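Local structure of uncharacterized protein (Staphylococcus aureus subsp. aureus, 3H04) at residues 112-117 with 208-213. The protein is of unknown function but is probably a serine hydrolase of the alpha/beta-hydrolase superfamily, perhaps an esterase. Residues are numbered along the deposited sequence; the frame is centred on the assembly and turned at random.
Sequences LIARDR and TLPPVF
Leu209 lays one methyl, CD2, against the last turn of the helix that ends at Asp116. With CG beside its backbone N (chi1 -73°), the side chain reaches towards the helix, and Leu209 CD2 lies 3.8 Å from Ala114 CB and 3.6 Å from Ala114 O, touching methyl and backbone together. Pro210 adds its ring carbon CD at 4.2 Å from Ala114 CB, so that the small alanine faces two successive residues of 208-213. Further cover for Ala114 comes from Ile119 and Val122.

The chain here belongs to an alpha/beta-hydrolase fold. Helix 105-116 connects the parallel neighbours 98-103 and 121-125 in a beta-alpha-beta crossover, and its N-terminal end forms part of what is probably the nucleophile elbow, whereas this contact involves its C-terminal end. Strand 212-217, entered directly after the two prolines, pairs in parallel with 121-125; the packing thus joins the helix end to the approach to the next strand of the sheet.

Arg115 flanks the apolar patch only with its root: CB lies 4.3 Å from Leu209 CD2. CG, anti to the backbone N (chi1 -177°), and CD then carry the chain away from Leu209, and at NE it turns polar. There the guanidinium of Arg115 grips Asp116 side-on, NE to OD1 at 2.9 Å and NH2 to OD2 at 3.1 Å. The second bond is nearly straight and in the guanidinium plane, whereas NE meets OD1 from above the carboxylate plane. Leu112 CD2 covers one guanidinium face, off-centre towards its rim. At the tip, NH1 and NH2 also bind the carbonyl oxygens of Ser197 and Lys198, respectively, while Tyr83 OH bonds to Asp116 OD2, which further fixes the ion pair.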
# COMPACT_ATOMS: atom_id res chain seq x y z
N LEU A 112 -6.09 -1.74 -6.42
CA LEU A 112 -6.61 -3.01 -7.00
C LEU A 112 -7.94 -3.43 -6.34
O LEU A 112 -8.95 -3.85 -7.01
CB LEU A 112 -5.57 -4.14 -6.92
CG LEU A 112 -4.27 -3.95 -7.74
CD1 LEU A 112 -3.30 -5.15 -7.62
CD2 LEU A 112 -4.63 -3.68 -9.23
N ILE A 113 -7.96 -3.33 -5.01
CA ILE A 113 -9.18 -3.60 -4.26
C ILE A 113 -10.31 -2.66 -4.77
O ILE A 113 -11.40 -3.13 -5.10
CB ILE A 113 -9.03 -3.38 -2.75
CG1 ILE A 113 -8.18 -4.49 -2.08
CG2 ILE A 113 -10.46 -3.39 -2.13
CD1 ILE A 113 -7.72 -4.17 -0.63
N ALA A 114 -10.02 -1.37 -4.89
CA ALA A 114 -10.99 -0.41 -5.42
C ALA A 114 -11.53 -0.75 -6.81
O ALA A 114 -12.67 -0.44 -7.10
CB ALA A 114 -10.41 1.07 -5.39
N ARG A 115 -10.74 -1.40 -7.66
CA ARG A 115 -11.23 -1.83 -8.96
C ARG A 115 -12.09 -3.10 -8.83
O ARG A 115 -13.09 -3.23 -9.52
CB ARG A 115 -10.06 -2.08 -9.92
CG ARG A 115 -10.46 -2.47 -11.34
CD ARG A 115 -9.30 -3.07 -12.12
NE ARG A 115 -8.75 -4.27 -11.48
CZ ARG A 115 -7.59 -4.81 -11.81
NH1 ARG A 115 -6.88 -4.28 -12.82
NH2 ARG A 115 -7.15 -5.88 -11.19
N ASP A 116 -11.69 -4.03 -7.96
CA ASP A 116 -12.26 -5.38 -7.96
C ASP A 116 -13.34 -5.64 -6.89
O ASP A 116 -13.87 -6.74 -6.79
CB ASP A 116 -11.13 -6.41 -7.83
CG ASP A 116 -10.22 -6.42 -9.05
OD1 ASP A 116 -10.65 -5.96 -10.13
OD2 ASP A 116 -9.08 -6.88 -8.94
N ARG A 117 -13.60 -4.64 -6.05
CA ARG A 117 -14.59 -4.75 -5.00
C ARG A 117 -15.32 -3.42 -5.04
O ARG A 117 -14.87 -2.51 -5.72
CB ARG A 117 -13.94 -4.93 -3.66
CG ARG A 117 -13.13 -6.26 -3.49
CD ARG A 117 -14.08 -7.44 -3.53
NE ARG A 117 -13.43 -8.73 -3.29
CZ ARG A 117 -12.86 -9.48 -4.22
NH1 ARG A 117 -12.85 -9.08 -5.49
NH2 ARG A 117 -12.30 -10.65 -3.89
N THR A 208 -13.90 4.51 -13.42
CA THR A 208 -14.99 4.08 -12.58
C THR A 208 -14.60 3.94 -11.12
O THR A 208 -15.39 3.44 -10.34
CB THR A 208 -15.55 2.71 -13.08
OG1 THR A 208 -14.55 1.72 -12.90
CG2 THR A 208 -15.94 2.82 -14.55
N LEU A 209 -13.39 4.37 -10.75
CA LEU A 209 -12.98 4.27 -9.35
C LEU A 209 -13.75 5.24 -8.46
O LEU A 209 -14.17 6.30 -8.93
CB LEU A 209 -11.48 4.47 -9.19
CG LEU A 209 -10.53 3.38 -9.64
CD1 LEU A 209 -9.14 3.80 -9.28
CD2 LEU A 209 -10.90 2.01 -8.99
N PRO A 210 -13.96 4.88 -7.17
CA PRO A 210 -14.54 5.82 -6.21
C PRO A 210 -13.53 6.96 -5.94
O PRO A 210 -12.45 6.95 -6.48
CB PRO A 210 -14.76 4.96 -4.94
CG PRO A 210 -13.69 3.95 -5.02
CD PRO A 210 -13.57 3.63 -6.50
N PRO A 211 -13.88 7.95 -5.13
CA PRO A 211 -12.94 9.06 -5.01
C PRO A 211 -11.58 8.68 -4.45
O PRO A 211 -11.48 7.87 -3.52
CB PRO A 211 -13.64 10.02 -4.04
CG PRO A 211 -15.08 9.75 -4.17
CD PRO A 211 -15.15 8.26 -4.44
N VAL A 212 -10.55 9.33 -4.98
CA VAL A 212 -9.18 9.04 -4.58
C VAL A 212 -8.48 10.23 -3.99
O VAL A 212 -8.41 11.31 -4.62
CB VAL A 212 -8.32 8.57 -5.74
CG1 VAL A 212 -6.97 8.12 -5.18
CG2 VAL A 212 -9.04 7.38 -6.55
N PHE A 213 -7.98 10.08 -2.76
CA PHE A 213 -7.12 11.13 -2.14
C PHE A 213 -5.67 10.78 -2.45
O PHE A 213 -5.25 9.66 -2.17
CB PHE A 213 -7.37 11.19 -0.65
CG PHE A 213 -6.62 12.28 0.08
CD1 PHE A 213 -7.25 13.45 0.43
CD2 PHE A 213 -5.25 12.12 0.40
CE1 PHE A 213 -6.56 14.47 1.11
CE2 PHE A 213 -4.56 13.13 1.07
CZ PHE A 213 -5.22 14.31 1.42